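Local coordinates for telomere length regulator taz1 (Schizosaccharomyces pombe, PDB 4ZMI), which binds double-stranded telomeric DNA and regulates telomere length and function in fission yeast, and is represented here by its helical domain, at residues V149-G154 against Q209-F214; F77-R82 against A127-D132; E23-M28 against Q102-L107; S9-D14 against T67-E72. All coordinates share one frame; numbering follows the deposited sequence.

Interaction 1 (V149-G154 against Q209-F214); sequences VIRYFG and QLRASF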
loop_
_atom_site.group_PDB
_atom_site.type_symbol
_atom_site.label_atom_id
_atom_site.label_comp_id
_atom_site.label_asym_id
_atom_site.label_seq_id
_atom_site.Cartn_x
_atom_site.Cartn_y
_atom_site.Cartn_z
ATOM N N VAL A 149 0.627 -12.001 -2.111
ATOM C CA VAL A 149 0.491 -13.260 -1.376
ATOM C C VAL A 149 1.580 -14.254 -1.801
ATOM O O VAL A 149 2.220 -14.878 -0.939
ATOM C CB VAL A 149 -0.926 -13.855 -1.489
ATOM C CG1 VAL A 149 -1.002 -15.210 -0.815
ATOM C CG2 VAL A 149 -1.920 -12.900 -0.847
ATOM N N ILE A 150 1.822 -14.356 -3.112
ATOM C CA ILE A 150 2.875 -15.230 -3.631
ATOM C C ILE A 150 4.222 -14.798 -3.076
ATOM O O ILE A 150 4.980 -15.618 -2.553
ATOM C CB ILE A 150 3.002 -15.169 -5.166
ATOM C CG1 ILE A 150 1.648 -15.286 -5.845
ATOM C CG2 ILE A 150 3.907 -16.276 -5.640
ATOM C CD1 ILE A 150 1.000 -16.616 -5.644
ATOM N N ARG A 151 4.508 -13.504 -3.205
ATOM C CA ARG A 151 5.785 -12.950 -2.774
ATOM C C ARG A 151 6.037 -13.262 -1.307
ATOM O O ARG A 151 7.129 -13.692 -0.944
ATOM C CB ARG A 151 5.874 -11.440 -3.075
ATOM C CG ARG A 151 5.952 -11.163 -4.597
ATOM C CD ARG A 151 6.240 -9.704 -4.946
ATOM N NE ARG A 151 7.577 -9.285 -4.543
ATOM C CZ ARG A 151 8.678 -9.549 -5.244
ATOM N NH1 ARG A 151 8.603 -10.250 -6.383
ATOM N NH2 ARG A 151 9.863 -9.134 -4.803
ATOM N N TYR A 152 5.019 -13.105 -0.469
ATOM C CA TYR A 152 5.209 -13.409 0.943
ATOM C C TYR A 152 5.529 -14.882 1.156
ATOM O O TYR A 152 6.586 -15.216 1.692
ATOM C CB TYR A 152 3.992 -13.059 1.786
ATOM C CG TYR A 152 4.236 -13.343 3.240
ATOM C CD1 TYR A 152 4.805 -12.386 4.054
ATOM C CD2 TYR A 152 3.905 -14.563 3.798
ATOM C CE1 TYR A 152 5.037 -12.630 5.388
ATOM C CE2 TYR A 152 4.136 -14.823 5.134
ATOM C CZ TYR A 152 4.708 -13.849 5.923
ATOM O OH TYR A 152 4.951 -14.068 7.261
ATOM N N PHE A 153 4.601 -15.752 0.758
ATOM C CA PHE A 153 4.717 -17.180 1.061
ATOM C C PHE A 153 5.666 -17.908 0.157
ATOM O O PHE A 153 5.779 -19.120 0.249
ATOM C CB PHE A 153 3.380 -17.885 0.952
ATOM C CG PHE A 153 2.381 -17.411 1.929
ATOM C CD1 PHE A 153 1.229 -16.768 1.505
ATOM C CD2 PHE A 153 2.592 -17.591 3.278
ATOM C CE1 PHE A 153 0.296 -16.314 2.419
ATOM C CE2 PHE A 153 1.661 -17.139 4.198
ATOM C CZ PHE A 153 0.511 -16.497 3.765
ATOM N N GLY A 154 6.315 -17.184 -0.741
ATOM C CA GLY A 154 7.286 -17.805 -1.625
ATOM C C GLY A 154 8.683 -17.647 -1.053
ATOM O O GLY A 154 9.629 -18.287 -1.500
ATOM N N GLN A 209 4.742 -21.890 -7.395
ATOM C CA GLN A 209 4.898 -20.539 -6.881
ATOM C C GLN A 209 5.213 -19.645 -8.079
ATOM O O GLN A 209 6.301 -19.071 -8.195
ATOM C CB GLN A 209 6.003 -20.489 -5.818
ATOM C CG GLN A 209 5.741 -19.524 -4.650
ATOM C CD GLN A 209 4.742 -20.053 -3.615
ATOM O OE1 GLN A 209 3.769 -19.378 -3.274
ATOM N NE2 GLN A 209 4.997 -21.252 -3.100
ATOM N N LEU A 210 4.243 -19.555 -8.982
ATOM C CA LEU A 210 4.392 -18.789 -10.208
ATOM C C LEU A 210 4.495 -17.319 -9.905
ATOM O O LEU A 210 3.566 -16.551 -10.176
ATOM C CB LEU A 210 3.201 -19.035 -11.119
ATOM C CG LEU A 210 3.361 -20.328 -11.888
ATOM C CD1 LEU A 210 2.005 -20.888 -12.204
ATOM C CD2 LEU A 210 4.132 -20.055 -13.155
ATOM N N ARG A 211 5.623 -16.931 -9.323
ATOM C CA ARG A 211 5.824 -15.547 -8.911
ATOM C C ARG A 211 6.120 -14.756 -10.179
ATOM O O ARG A 211 6.709 -15.301 -11.120
ATOM C CB ARG A 211 6.989 -15.482 -7.922
ATOM C CG ARG A 211 7.511 -14.100 -7.619
ATOM C CD ARG A 211 9.024 -14.130 -7.469
ATOM N NE ARG A 211 9.444 -14.065 -6.076
ATOM C CZ ARG A 211 9.674 -15.134 -5.328
ATOM N NH1 ARG A 211 9.522 -16.343 -5.854
ATOM N NH2 ARG A 211 10.053 -14.999 -4.065
ATOM N N ALA A 212 5.679 -13.502 -10.246
ATOM C CA ALA A 212 6.047 -12.678 -11.397
ATOM C C ALA A 212 7.463 -12.153 -11.274
ATOM O O ALA A 212 8.031 -12.126 -10.186
ATOM C CB ALA A 212 5.085 -11.556 -11.602
ATOM N N SER A 213 8.038 -11.763 -12.405
ATOM C CA SER A 213 9.341 -11.137 -12.401
ATOM C C SER A 213 9.222 -9.785 -11.712
ATOM O O SER A 213 8.184 -9.113 -11.807
ATOM C CB SER A 213 9.811 -10.915 -13.822
ATOM O OG SER A 213 8.835 -10.170 -14.520
ATOM N N PHE A 214 10.292 -9.394 -11.027
ATOM C CA PHE A 214 10.325 -8.128 -10.315
ATOM C C PHE A 214 10.013 -6.910 -11.193
ATOM O O PHE A 214 9.168 -6.101 -10.826
ATOM C CB PHE A 214 11.635 -7.945 -9.540
ATOM C CG PHE A 214 11.561 -6.851 -8.508
ATOM C CD1 PHE A 214 10.755 -6.995 -7.396
ATOM C CD2 PHE A 214 12.267 -5.677 -8.665
ATOM C CE1 PHE A 214 10.664 -5.996 -6.449
ATOM C CE2 PHE A 214 12.189 -4.680 -7.717
ATOM C CZ PHE A 214 11.386 -4.841 -6.606
HETATM O O HOH W 1 6.887 -10.949 -7.956
#
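Ile-150 holds CG2 anti to its backbone N (CG1 lies beside it, chi1 -47°), and Arg-211 holds CG anti to its own N (chi1 168°); the methyl of the first meets the start of the second. Ile-150 CG2 touches both Arg-211 CA and Arg-211 CB, and also reaches Gln-209 CG at 3.9 Å, the isoleucine and glutamine side chains sliding past each other in opposite directions. Gln-209, bent at chi2 though poorly ordered, also lays CG against the backbone at Gly-154, 3.8 Å from its CA. A CB at Gly-154 would come tight against that same Gln-209 CG and clash with Ile-150 O. Arg-151 starts out away from the loop; its chain bends at chi3, and farther out NH2 lies 3.5 Å from Phe-214 CD1, with guanidinium and ring planes 47° apart. Arg-151 NH1 lies at the edge of the Arg-211 guanidinium, 3.9 Å from Arg-211 NE, and the two planes are nearly perpendicular. A water between the segments donates to Ala-212 O at 2.8 Å, but its 2.4 Å approach to Arg-151 NH1 is too short for a normal hydrogen bond, and that link is doubtful. Outside the contact, Ala-212 N is hydrogen-bonded to Glu-147, one turn before Arg-151 on helix 137-154. The loop before helix 214-229 is thus laid across the C-terminal part of helix 137-154. No direct hydrogen bond links the two segments, and the two like-charged arginines would probably repel each other to some degree, while Arg-151 NE is held by a hydrogen bond to His-117.

Interaction 2 (F77-R82 against A127-D132); sequences FFSYIR and ALLSAD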
loop_
_atom_site.group_PDB
_atom_site.type_symbol
_atom_site.label_atom_id
_atom_site.label_comp_id
_atom_site.label_asym_id
_atom_site.label_seq_id
_atom_site.Cartn_x
_atom_site.Cartn_y
_atom_site.Cartn_z
ATOM N N PHE A 77 -4.779 5.712 5.104
ATOM C CA PHE A 77 -5.926 4.847 4.909
ATOM C C PHE A 77 -7.192 5.584 4.578
ATOM O O PHE A 77 -7.846 6.160 5.458
ATOM C CB PHE A 77 -6.103 3.956 6.122
ATOM C CG PHE A 77 -5.017 2.955 6.248
ATOM C CD1 PHE A 77 -3.844 3.275 6.898
ATOM C CD2 PHE A 77 -5.134 1.713 5.629
ATOM C CE1 PHE A 77 -2.821 2.356 6.993
ATOM C CE2 PHE A 77 -4.131 0.780 5.709
ATOM C CZ PHE A 77 -2.950 1.097 6.388
ATOM N N PHE A 78 -7.545 5.537 3.298
ATOM C CA PHE A 78 -8.717 6.242 2.818
ATOM C C PHE A 78 -10.003 5.647 3.367
ATOM O O PHE A 78 -10.974 6.371 3.616
ATOM C CB PHE A 78 -8.711 6.343 1.293
ATOM C CG PHE A 78 -7.635 7.252 0.764
ATOM C CD1 PHE A 78 -6.452 6.739 0.280
ATOM C CD2 PHE A 78 -7.799 8.628 0.795
ATOM C CE1 PHE A 78 -5.455 7.573 -0.180
ATOM C CE2 PHE A 78 -6.811 9.463 0.331
ATOM C CZ PHE A 78 -5.638 8.940 -0.159
ATOM N N SER A 79 -10.007 4.344 3.608
ATOM C CA SER A 79 -11.174 3.758 4.251
ATOM C C SER A 79 -11.353 4.321 5.656
ATOM O O SER A 79 -12.465 4.531 6.099
ATOM C CB SER A 79 -11.074 2.236 4.319
ATOM O OG SER A 79 -9.968 1.819 5.099
ATOM N N TYR A 80 -10.251 4.555 6.352
ATOM C CA TYR A 80 -10.317 5.052 7.716
ATOM C C TYR A 80 -10.798 6.509 7.727
ATOM O O TYR A 80 -11.725 6.855 8.437
ATOM C CB TYR A 80 -8.938 4.936 8.345
ATOM C CG TYR A 80 -8.844 5.325 9.795
ATOM C CD1 TYR A 80 -8.814 4.361 10.785
ATOM C CD2 TYR A 80 -8.732 6.648 10.165
ATOM C CE1 TYR A 80 -8.704 4.698 12.109
ATOM C CE2 TYR A 80 -8.634 7.012 11.507
ATOM C CZ TYR A 80 -8.619 6.031 12.469
ATOM O OH TYR A 80 -8.495 6.373 13.782
ATOM N N ILE A 81 -10.160 7.340 6.911
ATOM C CA ILE A 81 -10.520 8.733 6.743
ATOM C C ILE A 81 -11.971 8.916 6.310
ATOM O O ILE A 81 -12.637 9.831 6.772
ATOM C CB ILE A 81 -9.616 9.396 5.711
ATOM C CG1 ILE A 81 -8.180 9.435 6.234
ATOM C CG2 ILE A 81 -10.116 10.784 5.394
ATOM C CD1 ILE A 81 -7.209 10.056 5.268
ATOM N N ARG A 82 -12.475 8.049 5.437
ATOM C CA ARG A 82 -13.872 8.169 5.020
ATOM C C ARG A 82 -14.818 7.751 6.133
ATOM O O ARG A 82 -15.903 8.316 6.288
ATOM C CB ARG A 82 -14.157 7.342 3.771
ATOM C CG ARG A 82 -15.629 7.365 3.348
ATOM C CD ARG A 82 -15.905 6.433 2.170
ATOM N NE ARG A 82 -14.714 6.272 1.356
ATOM C CZ ARG A 82 -13.962 5.179 1.362
ATOM N NH1 ARG A 82 -14.300 4.147 2.123
ATOM N NH2 ARG A 82 -12.881 5.121 0.604
ATOM N N ALA A 127 -7.616 -0.022 -0.696
ATOM C CA ALA A 127 -8.364 0.101 -1.949
ATOM C C ALA A 127 -9.516 -0.880 -1.981
ATOM O O ALA A 127 -10.643 -0.518 -2.309
ATOM C CB ALA A 127 -7.449 -0.128 -3.155
ATOM N N LEU A 128 -9.246 -2.123 -1.615
ATOM C CA LEU A 128 -10.303 -3.124 -1.613
ATOM C C LEU A 128 -11.424 -2.797 -0.641
ATOM O O LEU A 128 -12.572 -3.187 -0.857
ATOM C CB LEU A 128 -9.735 -4.505 -1.295
ATOM C CG LEU A 128 -8.868 -5.174 -2.367
ATOM C CD1 LEU A 128 -8.425 -6.554 -1.893
ATOM C CD2 LEU A 128 -9.630 -5.289 -3.685
ATOM N N LEU A 129 -11.093 -2.100 0.444
ATOM C CA LEU A 129 -12.080 -1.790 1.477
ATOM C C LEU A 129 -12.860 -0.546 1.097
ATOM O O LEU A 129 -13.988 -0.366 1.513
ATOM C CB LEU A 129 -11.405 -1.572 2.830
ATOM C CG LEU A 129 -10.917 -2.837 3.528
ATOM C CD1 LEU A 129 -9.845 -2.485 4.543
ATOM C CD2 LEU A 129 -12.061 -3.537 4.205
ATOM N N SER A 130 -12.237 0.309 0.299
ATOM C CA SER A 130 -12.803 1.603 -0.029
ATOM C C SER A 130 -13.888 1.489 -1.076
ATOM O O SER A 130 -14.914 2.147 -0.992
ATOM C CB SER A 130 -11.714 2.501 -0.580
ATOM O OG SER A 130 -10.832 2.868 0.446
ATOM N N ALA A 131 -13.643 0.664 -2.083
ATOM C CA ALA A 131 -14.535 0.623 -3.225
ATOM C C ALA A 131 -15.935 0.106 -2.897
ATOM O O ALA A 131 -16.117 -1.058 -2.546
ATOM C CB ALA A 131 -13.923 -0.194 -4.342
ATOM N N ASP A 132 -16.914 0.996 -2.986
ATOM C CA ASP A 132 -18.295 0.586 -3.191
ATOM C C ASP A 132 -18.553 0.858 -4.656
ATOM O O ASP A 132 -19.069 0.015 -5.396
ATOM C CB ASP A 132 -19.278 1.378 -2.312
ATOM C CG ASP A 132 -18.839 2.792 -2.063
ATOM O OD1 ASP A 132 -19.022 3.289 -0.925
ATOM O OD2 ASP A 132 -18.320 3.410 -3.009
#
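Arg-82 reaches from the short helix 78-83 to the C-terminal end of helix 118-130, packing the short helix against the last turn of the longer one in the all-helical domain of Taz1. Its CB points toward the other helix, and CG stands anti to the backbone N (chi1 176°). The chain runs straight through CD and then bends at chi3, which turns NE toward Arg-233 near the chain's C-terminus, whose carbonyl oxygen it meets in a weak hydrogen bond. Beyond this, CZ lies 4.0 Å from Ser-130 O, which sits over one face of the guanidinium. Arg-82 NH1 passes over the backbone of the same serine, 3.7 Å from Ser-130 CA. The other branch, Arg-82 NH2, comes 3.0 Å from Ser-130 OG, with that hydroxyl oxygen at the edge of the guanidinium and in its plane. Ser-130 OG has a definite partner in its own helix, the carbonyl oxygen of Asp-126. One turn back from Arg-82, Ser-79 makes the closest backbone approach, its CA 5.1 Å from Ser-130 CA. Its OG is turned between N and the carbonyl carbon (chi1 62°) and hydrogen-bonds Tyr-173 and Asp-126; Asp-126 also takes the backbone N-H of Phe-78, tying the first turn of helix 78-83 to helix 118-130. The small side chains of Ser-79 and Ser-130 are consistent with so near an approach, and Ser-79 CB rests 4.1 Å from Leu-129 CB.

Interaction 3 (E23-M28 against Q102-L107); sequences EQKVMM and QFFTGL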
loop_
_atom_site.group_PDB
_atom_site.type_symbol
_atom_site.label_atom_id
_atom_site.label_comp_id
_atom_site.label_asym_id
_atom_site.label_seq_id
_atom_site.Cartn_x
_atom_site.Cartn_y
_atom_site.Cartn_z
ATOM N N GLU A 23 6.500 13.694 -4.327
ATOM C CA GLU A 23 6.405 13.472 -5.767
ATOM C C GLU A 23 7.737 13.719 -6.464
ATOM O O GLU A 23 7.942 13.295 -7.602
ATOM C CB GLU A 23 5.288 14.303 -6.392
ATOM C CG GLU A 23 4.184 13.452 -6.994
ATOM C CD GLU A 23 2.946 14.255 -7.322
ATOM O OE1 GLU A 23 2.925 15.464 -7.001
ATOM O OE2 GLU A 23 1.997 13.680 -7.895
ATOM N N GLN A 24 8.641 14.397 -5.766
ATOM C CA GLN A 24 10.009 14.530 -6.234
ATOM C C GLN A 24 10.640 13.150 -6.281
ATOM O O GLN A 24 11.112 12.711 -7.326
ATOM C CB GLN A 24 10.806 15.441 -5.301
ATOM C CG GLN A 24 12.311 15.396 -5.517
ATOM C CD GLN A 24 12.909 16.778 -5.689
ATOM O OE1 GLN A 24 12.242 17.695 -6.162
ATOM N NE2 GLN A 24 14.172 16.934 -5.303
ATOM N N LYS A 25 10.617 12.456 -5.149
ATOM C CA LYS A 25 11.299 11.171 -5.028
ATOM C C LYS A 25 10.634 10.065 -5.825
ATOM O O LYS A 25 11.288 9.101 -6.211
ATOM C CB LYS A 25 11.412 10.773 -3.565
ATOM C CG LYS A 25 11.798 11.937 -2.709
ATOM C CD LYS A 25 12.412 11.502 -1.417
ATOM C CE LYS A 25 12.982 12.706 -0.713
ATOM N NZ LYS A 25 13.722 12.294 0.500
ATOM N N VAL A 26 9.338 10.203 -6.070
ATOM C CA VAL A 26 8.639 9.237 -6.897
ATOM C C VAL A 26 9.181 9.323 -8.318
ATOM O O VAL A 26 9.597 8.311 -8.885
ATOM C CB VAL A 26 7.106 9.437 -6.877
ATOM C CG1 VAL A 26 6.435 8.539 -7.894
ATOM C CG2 VAL A 26 6.568 9.129 -5.509
ATOM N N MET A 27 9.199 10.533 -8.875
ATOM C CA MET A 27 9.689 10.759 -10.242
ATOM C C MET A 27 11.134 10.304 -10.412
ATOM O O MET A 27 11.498 9.766 -11.458
ATOM C CB MET A 27 9.551 12.230 -10.644
ATOM C CG MET A 27 8.114 12.724 -10.737
ATOM S SD MET A 27 7.109 11.756 -11.886
ATOM C CE MET A 27 5.666 11.399 -10.877
ATOM N N MET A 28 11.951 10.522 -9.384
ATOM C CA MET A 28 13.318 10.017 -9.378
ATOM C C MET A 28 13.332 8.505 -9.453
ATOM O O MET A 28 13.862 7.933 -10.401
ATOM C CB MET A 28 14.062 10.463 -8.123
ATOM C CG MET A 28 15.164 9.499 -7.711
ATOM S SD MET A 28 16.190 10.135 -6.386
ATOM C CE MET A 28 14.970 10.474 -5.122
ATOM N N GLN A 102 0.788 8.606 -0.281
ATOM C CA GLN A 102 0.594 7.165 -0.266
ATOM C C GLN A 102 1.414 6.476 -1.384
ATOM O O GLN A 102 2.015 5.420 -1.165
ATOM C CB GLN A 102 -0.895 6.861 -0.387
ATOM C CG GLN A 102 -1.254 5.399 -0.426
ATOM C CD GLN A 102 -2.698 5.187 -0.816
ATOM O OE1 GLN A 102 -3.080 5.436 -1.956
ATOM N NE2 GLN A 102 -3.516 4.744 0.136
ATOM N N PHE A 103 1.443 7.099 -2.563
ATOM C CA PHE A 103 2.238 6.630 -3.710
ATOM C C PHE A 103 3.672 6.407 -3.271
ATOM O O PHE A 103 4.235 5.321 -3.450
ATOM C CB PHE A 103 2.226 7.684 -4.820
ATOM C CG PHE A 103 2.430 7.134 -6.200
ATOM C CD1 PHE A 103 1.426 7.242 -7.149
ATOM C CD2 PHE A 103 3.623 6.526 -6.553
ATOM C CE1 PHE A 103 1.602 6.738 -8.424
ATOM C CE2 PHE A 103 3.805 6.018 -7.826
ATOM C CZ PHE A 103 2.790 6.123 -8.764
ATOM N N PHE A 104 4.252 7.446 -2.676
ATOM C CA PHE A 104 5.614 7.368 -2.164
ATOM C C PHE A 104 5.776 6.202 -1.208
ATOM O O PHE A 104 6.741 5.455 -1.302
ATOM C CB PHE A 104 6.037 8.666 -1.468
ATOM C CG PHE A 104 7.343 8.549 -0.732
ATOM C CD1 PHE A 104 8.541 8.652 -1.411
ATOM C CD2 PHE A 104 7.370 8.292 0.621
ATOM C CE1 PHE A 104 9.740 8.528 -0.746
ATOM C CE2 PHE A 104 8.565 8.156 1.286
ATOM C CZ PHE A 104 9.748 8.282 0.610
ATOM N N THR A 105 4.829 6.052 -0.286
ATOM C CA THR A 105 4.936 4.995 0.708
ATOM C C THR A 105 4.804 3.626 0.039
ATOM O O THR A 105 5.429 2.663 0.465
ATOM C CB THR A 105 3.934 5.171 1.862
ATOM O OG1 THR A 105 2.593 5.182 1.356
ATOM C CG2 THR A 105 4.208 6.488 2.580
ATOM N N GLY A 106 4.001 3.551 -1.017
ATOM C CA GLY A 106 3.932 2.346 -1.822
ATOM C C GLY A 106 5.238 2.028 -2.554
ATOM O O GLY A 106 5.791 0.946 -2.364
ATOM N N LEU A 107 5.728 2.978 -3.360
ATOM C CA LEU A 107 6.912 2.802 -4.223
ATOM C C LEU A 107 8.145 2.305 -3.477
ATOM O O LEU A 107 8.775 1.356 -3.902
ATOM C CB LEU A 107 7.284 4.123 -4.880
ATOM C CG LEU A 107 7.329 4.366 -6.387
ATOM C CD1 LEU A 107 8.321 5.522 -6.656
ATOM C CD2 LEU A 107 7.673 3.125 -7.189
#
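Val-26 packs its two methyls on Phe-103 and Phe-104 of helix 95-107. CG1, anti to the backbone N (chi1 172°), reaches the ring of Phe-103 and approaches Phe-103 CE2 to 3.6 Å; the two side chains cross at about a right angle. The other methyl, Val-26 CG2, settles against the backbone of the next residue, 3.9 Å from Phe-104 CA. From one turn further along, Leu-107 brings CD1 to 3.7 Å from Val-26 CA and 3.8 Å from Val-26 CG1. Val-26 is therefore in contact with Phe-103, Phe-104 and Leu-107 together. An alanine here would probably leave a gap beside the Phe-103 ring and the Phe-104 backbone, and take from Leu-107 CD1 its methyl neighbour. Next to it, Lys-25 uses its aliphatic part: CB packs 4.0 Å from Phe-104 CE1, and CD also touches that ring atom. The extended chain carries NZ beyond the ring to a salt bridge with Asp-57, so the charge is met at helix 52-68 while the methylenes stay in the apolar layer. Helix 52-68 also gives Phe-61, which meets Phe-104 edge-to-face, and helix 214-229 covers Phe-103 with Leu-225 and Leu-226. The segment axes approach to 9.2 Å with their N-to-C directions 41° apart, and no hydrogen bond crosses between them. Such close apolar packing of inclined helices is characteristic of the buried core of an all-helical domain, here that of Taz1.

Interaction 4 (S9-D14 against T67-E72); sequences SLLVND and TKYGLE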
loop_
_atom_site.group_PDB
_atom_site.type_symbol
_atom_site.label_atom_id
_atom_site.label_comp_id
_atom_site.label_asym_id
_atom_site.label_seq_id
_atom_site.Cartn_x
_atom_site.Cartn_y
_atom_site.Cartn_z
ATOM N N SER A 9 -3.564 16.219 12.501
ATOM C CA SER A 9 -3.883 17.630 12.338
ATOM C C SER A 9 -2.682 18.363 11.781
ATOM O O SER A 9 -2.823 19.138 10.839
ATOM C CB SER A 9 -4.314 18.263 13.660
ATOM O OG SER A 9 -3.203 18.895 14.274
ATOM N N LEU A 10 -1.503 18.117 12.352
ATOM C CA LEU A 10 -0.249 18.570 11.728
ATOM C C LEU A 10 -0.147 18.198 10.249
ATOM O O LEU A 10 0.397 18.974 9.465
ATOM C CB LEU A 10 0.978 17.991 12.428
ATOM C CG LEU A 10 1.332 18.365 13.863
ATOM C CD1 LEU A 10 2.567 17.576 14.295
ATOM C CD2 LEU A 10 1.563 19.876 14.014
ATOM N N LEU A 11 -0.642 17.017 9.862
ATOM C CA LEU A 11 -0.518 16.580 8.461
ATOM C C LEU A 11 -1.349 17.491 7.562
ATOM O O LEU A 11 -0.933 17.821 6.457
ATOM C CB LEU A 11 -0.878 15.083 8.252
ATOM C CG LEU A 11 -0.629 14.498 6.843
ATOM C CD1 LEU A 11 0.805 14.712 6.417
ATOM C CD2 LEU A 11 -0.998 12.994 6.706
ATOM N N VAL A 12 -2.510 17.922 8.051
ATOM C CA VAL A 12 -3.327 18.880 7.312
ATOM C C VAL A 12 -2.506 20.135 6.972
ATOM O O VAL A 12 -2.558 20.639 5.846
ATOM C CB VAL A 12 -4.597 19.263 8.107
ATOM C CG1 VAL A 12 -5.484 20.236 7.314
ATOM C CG2 VAL A 12 -5.381 18.016 8.491
ATOM N N ASN A 13 -1.728 20.606 7.944
ATOM C CA ASN A 13 -0.894 21.803 7.778
ATOM C C ASN A 13 0.250 21.635 6.767
ATOM O O ASN A 13 0.457 22.490 5.913
ATOM C CB ASN A 13 -0.336 22.275 9.132
ATOM C CG ASN A 13 -1.381 22.984 9.993
ATOM O OD1 ASN A 13 -2.521 23.188 9.570
ATOM N ND2 ASN A 13 -0.993 23.357 11.212
ATOM N N ASP A 14 0.985 20.532 6.855
ATOM C CA ASP A 14 2.165 20.334 6.014
ATOM C C ASP A 14 1.872 19.497 4.794
ATOM O O ASP A 14 2.786 18.990 4.136
ATOM C CB ASP A 14 3.247 19.645 6.816
ATOM C CG ASP A 14 3.418 20.255 8.172
ATOM O OD1 ASP A 14 3.152 21.468 8.298
ATOM O OD2 ASP A 14 3.806 19.524 9.106
ATOM N N THR A 67 6.731 9.145 11.698
ATOM C CA THR A 67 6.792 9.536 13.102
ATOM C C THR A 67 6.060 10.840 13.355
ATOM O O THR A 67 5.276 10.949 14.296
ATOM C CB THR A 67 8.240 9.683 13.591
ATOM O OG1 THR A 67 8.897 8.411 13.518
ATOM C CG2 THR A 67 8.263 10.168 15.041
ATOM N N LYS A 68 6.317 11.832 12.512
ATOM C CA LYS A 68 5.721 13.149 12.717
ATOM C C LYS A 68 4.206 13.120 12.532
ATOM O O LYS A 68 3.481 13.689 13.342
ATOM C CB LYS A 68 6.353 14.202 11.800
ATOM C CG LYS A 68 5.773 15.590 11.975
ATOM C CD LYS A 68 6.560 16.627 11.199
ATOM C CE LYS A 68 6.016 18.021 11.463
ATOM N NZ LYS A 68 6.882 19.075 10.871
ATOM N N TYR A 69 3.728 12.447 11.485
ATOM C CA TYR A 69 2.307 12.496 11.163
ATOM C C TYR A 69 1.492 11.320 11.681
ATOM O O TYR A 69 0.309 11.205 11.381
ATOM C CB TYR A 69 2.094 12.729 9.681
ATOM C CG TYR A 69 2.842 13.948 9.226
ATOM C CD1 TYR A 69 3.976 13.839 8.439
ATOM C CD2 TYR A 69 2.440 15.211 9.627
ATOM C CE1 TYR A 69 4.669 14.959 8.038
ATOM C CE2 TYR A 69 3.125 16.332 9.231
ATOM C CZ TYR A 69 4.239 16.200 8.438
ATOM O OH TYR A 69 4.928 17.320 8.045
ATOM N N GLY A 70 2.117 10.482 12.501
ATOM C CA GLY A 70 1.379 9.485 13.250
ATOM C C GLY A 70 0.985 8.238 12.470
ATOM O O GLY A 70 0.139 7.468 12.922
ATOM N N LEU A 71 1.591 8.038 11.300
ATOM C CA LEU A 71 1.228 6.902 10.446
ATOM C C LEU A 71 1.820 5.600 10.973
ATOM O O LEU A 71 2.875 5.168 10.519
ATOM C CB LEU A 71 1.696 7.123 9.003
ATOM C CG LEU A 71 1.164 8.392 8.328
ATOM C CD1 LEU A 71 1.437 8.317 6.828
ATOM C CD2 LEU A 71 -0.315 8.587 8.593
ATOM N N GLU A 72 1.104 4.969 11.887
ATOM C CA GLU A 72 1.557 3.773 12.584
ATOM C C GLU A 72 1.563 2.563 11.656
ATOM O O GLU A 72 2.348 1.640 11.861
ATOM C CB GLU A 72 0.601 3.479 13.737
ATOM C CG GLU A 72 1.021 2.330 14.672
ATOM C CD GLU A 72 -0.099 1.912 15.650
ATOM O OE1 GLU A 72 -1.180 2.554 15.662
ATOM O OE2 GLU A 72 0.097 0.925 16.399
#
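The Tyr-69 ring is held between two side chains, with Leu-11 CD1 over one face and Lys-68 CG over the centre of the other, while Asp-14 OD2 lies in plane at its edge. Leu-11 CG stands anti to the backbone N (chi1 -174°), and the methyl beyond it makes a CH-pi contact, 3.7 Å from the Tyr-69 ring centroid and 17° off its normal. Tyr-69 CD2 also lies 3.5 Å from Leu-11 CA, which brings the ring close against the helix backbone. At its tip, Tyr-69 OH donates to Asp-14 OD2 across 2.7 Å, meeting the carboxylate on the anti side. Lys-68 runs extended past the ring, and its NZ forms a long salt bridge of 3.6 Å with the same Asp-14 OD2, so one carboxylate oxygen serves both residues. A phenylalanine in place of Tyr-69 would probably keep the ring packing but leave Asp-14 OD2 without its hydroxyl donor. Leu-10 adds CB against Tyr-69 CE2 at 4.2 Å. Trp-3 NE1 is hydrogen-bonded to Tyr-69 O, and its side chain touches Leu-11. The arrangement is the packing of one helix, 5-35, against the C-terminal end of another, 52-68, and the loop that follows it.

Interactions 2 and 3 are buried, whereas interactions 1 and 4 are only partly so and lie farther from the chain's centre. Interactions 3 and 4 share helix 5-35, with centres about 17 Å apart: the first is apolar helix packing, the second combines a ring contact with a hydrogen bond and a salt bridge. Interaction 2 touches interaction 3 through Phe-78 CE1 and Gln-102 NE2, 3.4 Å apart, and brings an arginine and two serines together at a helix end. Interaction 1, on the opposite side of the chain's centre from interactions 2 and 4, joins a loop to a helix through apolar contacts and two closely spaced arginines.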